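Local structure of lipase (Photobacterium sp. M37, 2ORY) at residues F105-M110 with K124-T129. The protein hydrolyses triacylglycerols as a cold-adapted lipase of the alpha/beta-hydrolase superfamily. Numbering follows the deposited sequence.
Sequences FMVSAM and KISEST
Glu127, the first residue of helix 127-138, sends its side chain over the loop 105-110. Glu127 CB faces that loop, 3.8 Å from Met106 CG, and the two side chains cross at about a right angle. With CG anti to the carbonyl carbon (chi1 -66°), the next atom comes down on the peptide of Ala109: Glu127 CG is 3.4 Å from Ala109 O. The chain then runs on extended, so that Glu127 CD lies 3.4 Å from Ala109 CB. Glu127 OE1 rests on the same methyl, 3.4 Å from Ala109 CB, while OE2 makes a long, weak ion pair with Lys111. The backbone N of Glu127 donates to Ala109 O (3.1 Å) from above the carbonyl plane. One residue on, Ser128 N reaches Met106 O at 3.0 Å, a more bent bond, while Ser128 OG is hydrogen-bonded to Asp104. Both amides belong to the first turn of a helix, where N-H groups have no earlier helix carbonyl to bind; the loop carbonyls serve them. Ser126 is the N-cap, its OG accepting from Thr129 N at 2.9 Å in a nearly straight bond (170°). It is also the last residue of strand 124-126, which pairs antiparallel with 110-112, and there it forms a non-hydrogen-bonded pair with Met110. The Met110 chain bends only at chi3 (88°), bringing Met110 CE within 3.7 Å of Lys124 O; Tyr283 touches both Met110 and Ser126.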
ATOM      1  N   PHE A 105      12.627  -0.732  12.957  1.00 30.87           N
ATOM      2  CA  PHE A 105      13.753  -1.590  13.320  1.00 37.15           C
ATOM      3  C   PHE A 105      13.807  -2.827  12.446  1.00 35.54           C
ATOM      4  O   PHE A 105      14.878  -3.330  12.131  1.00 39.68           O
ATOM      5  CB  PHE A 105      13.614  -2.103  14.753  1.00 42.96           C
ATOM      6  CG  PHE A 105      14.197  -1.213  15.796  1.00 44.78           C
ATOM      7  CD1 PHE A 105      13.565  -0.034  16.161  1.00 43.41           C
ATOM      8  CD2 PHE A 105      15.358  -1.591  16.460  1.00 46.01           C
ATOM      9  CE1 PHE A 105      14.077   0.752  17.178  1.00 43.20           C
ATOM     10  CE2 PHE A 105      15.879  -0.813  17.478  1.00 50.10           C
ATOM     11  CZ  PHE A 105      15.238   0.363  17.840  1.00 49.46           C
ATOM     12  N   MET A 106      12.626  -3.312  12.088  1.00 32.25           N
ATOM     13  CA  MET A 106      12.452  -4.541  11.322  1.00 31.69           C
ATOM     14  C   MET A 106      12.954  -4.646   9.891  1.00 29.54           C
ATOM     15  O   MET A 106      12.655  -5.627   9.211  1.00 34.13           O
ATOM     16  CB  MET A 106      10.979  -4.947  11.357  1.00 25.62           C
ATOM     17  CG  MET A 106      10.717  -6.261  12.071  1.00 42.84           C
ATOM     18  SD  MET A 106       9.653  -6.112  13.526  1.00 42.35           S
ATOM     19  CE  MET A 106       8.172  -5.706  12.814  1.00 34.99           C
ATOM     20  N   VAL A 107      13.698  -3.661   9.409  1.00 32.27           N
ATOM     21  CA  VAL A 107      14.211  -3.774   8.055  1.00 29.21           C
ATOM     22  C   VAL A 107      15.672  -4.174   8.099  1.00 32.62           C
ATOM     23  O   VAL A 107      16.264  -4.468   7.063  1.00 30.27           O
ATOM     24  CB  VAL A 107      14.052  -2.460   7.232  1.00 34.50           C
ATOM     25  CG1 VAL A 107      12.571  -2.222   6.918  1.00 28.72           C
ATOM     26  CG2 VAL A 107      14.657  -1.264   7.988  1.00 30.35           C
ATOM     27  N   SER A 108      16.259  -4.205   9.294  1.00 31.86           N
ATOM     28  CA  SER A 108      17.664  -4.592   9.409  1.00 36.76           C
ATOM     29  C   SER A 108      17.841  -6.107   9.351  1.00 37.03           C
ATOM     30  O   SER A 108      18.931  -6.596   9.066  1.00 43.52           O
ATOM     31  CB  SER A 108      18.287  -4.026  10.691  1.00 41.45           C
ATOM     32  OG  SER A 108      17.461  -4.260  11.817  1.00 48.37           O
ATOM     33  N   ALA A 109      16.765  -6.842   9.609  1.00 35.31           N
ATOM     34  CA  ALA A 109      16.789  -8.302   9.556  1.00 37.19           C
ATOM     35  C   ALA A 109      15.899  -8.710   8.382  1.00 35.73           C
ATOM     36  O   ALA A 109      14.911  -8.036   8.096  1.00 36.45           O
ATOM     37  CB  ALA A 109      16.249  -8.899  10.876  1.00 32.28           C
ATOM     38  N   MET A 110      16.236  -9.800   7.699  1.00 37.24           N
ATOM     39  CA  MET A 110      15.437 -10.234   6.547  1.00 35.47           C
ATOM     40  C   MET A 110      15.125 -11.721   6.539  1.00 36.95           C
ATOM     41  O   MET A 110      15.824 -12.522   7.171  1.00 36.97           O
ATOM     42  CB  MET A 110      16.158  -9.870   5.237  1.00 32.76           C
ATOM     43  CG  MET A 110      16.496  -8.394   5.107  1.00 32.91           C
ATOM     44  SD  MET A 110      17.320  -7.955   3.562  1.00 39.95           S
ATOM     45  CE  MET A 110      15.864  -7.641   2.470  1.00 28.97           C
ATOM     46  N   LYS A 124      14.909 -12.212  -0.727  1.00 37.05           N
ATOM     47  CA  LYS A 124      14.636 -11.908   0.662  1.00 35.78           C
ATOM     48  C   LYS A 124      13.788 -10.655   0.825  1.00 34.23           C
ATOM     49  O   LYS A 124      13.882  -9.699   0.046  1.00 30.54           O
ATOM     50  CB  LYS A 124      15.939 -11.730   1.438  1.00 37.10           C
ATOM     51  CG  LYS A 124      16.714 -13.014   1.656  1.00 44.91           C
ATOM     52  CD  LYS A 124      17.964 -12.777   2.503  1.00 47.97           C
ATOM     53  CE  LYS A 124      18.759 -14.068   2.697  1.00 49.81           C
ATOM     54  NZ  LYS A 124      20.027 -13.856   3.445  1.00 49.37           N
ATOM     55  N   ILE A 125      12.942 -10.687   1.845  1.00 29.93           N
ATOM     56  CA  ILE A 125      12.091  -9.563   2.171  1.00 29.14           C
ATOM     57  C   ILE A 125      12.421  -9.141   3.604  1.00 27.04           C
ATOM     58  O   ILE A 125      12.948  -9.930   4.388  1.00 24.35           O
ATOM     59  CB  ILE A 125      10.602  -9.947   2.073  1.00 24.90           C
ATOM     60  CG1 ILE A 125      10.320 -11.172   2.940  1.00 23.01           C
ATOM     61  CG2 ILE A 125      10.239 -10.215   0.625  1.00 24.08           C
ATOM     62  CD1 ILE A 125       8.857 -11.548   2.984  1.00 30.54           C
ATOM     63  N   SER A 126      12.130  -7.896   3.947  1.00 27.50           N
ATOM     64  CA  SER A 126      12.400  -7.425   5.299  1.00 26.08           C
ATOM     65  C   SER A 126      11.450  -8.174   6.231  1.00 28.17           C
ATOM     66  O   SER A 126      10.377  -8.600   5.808  1.00 27.81           O
ATOM     67  CB  SER A 126      12.097  -5.937   5.409  1.00 23.40           C
ATOM     68  OG  SER A 126      10.696  -5.726   5.269  1.00 19.56           O
ATOM     69  N   GLU A 127      11.837  -8.327   7.493  1.00 25.86           N
ATOM     70  CA  GLU A 127      10.971  -8.982   8.452  1.00 28.74           C
ATOM     71  C   GLU A 127       9.757  -8.093   8.603  1.00 23.57           C
ATOM     72  O   GLU A 127       8.645  -8.554   8.854  1.00 26.46           O
ATOM     73  CB  GLU A 127      11.666  -9.141   9.807  1.00 34.70           C
ATOM     74  CG  GLU A 127      12.854 -10.084   9.804  1.00 35.47           C
ATOM     75  CD  GLU A 127      13.265 -10.476  11.215  1.00 43.25           C
ATOM     76  OE1 GLU A 127      13.168  -9.614  12.117  1.00 42.61           O
ATOM     77  OE2 GLU A 127      13.690 -11.637  11.419  1.00 46.10           O
ATOM     78  N   SER A 128       9.991  -6.797   8.447  1.00 25.71           N
ATOM     79  CA  SER A 128       8.936  -5.800   8.525  1.00 24.45           C
ATOM     80  C   SER A 128       7.770  -6.179   7.604  1.00 24.85           C
ATOM     81  O   SER A 128       6.623  -6.305   8.049  1.00 25.43           O
ATOM     82  CB  SER A 128       9.508  -4.438   8.117  1.00 25.47           C
ATOM     83  OG  SER A 128       8.593  -3.409   8.379  1.00 29.15           O
ATOM     84  N   THR A 129       8.046  -6.366   6.317  1.00 25.90           N
ATOM     85  CA  THR A 129       6.967  -6.733   5.397  1.00 30.44           C
ATOM     86  C   THR A 129       6.546  -8.187   5.649  1.00 28.58           C
ATOM     87  O   THR A 129       5.364  -8.529   5.538  1.00 25.25           O
ATOM     88  CB  THR A 129       7.376  -6.550   3.897  1.00 35.46           C
ATOM     89  OG1 THR A 129       8.273  -7.589   3.509  1.00 41.88           O
ATOM     90  CG2 THR A 129       8.052  -5.195   3.678  1.00 27.10           C
TER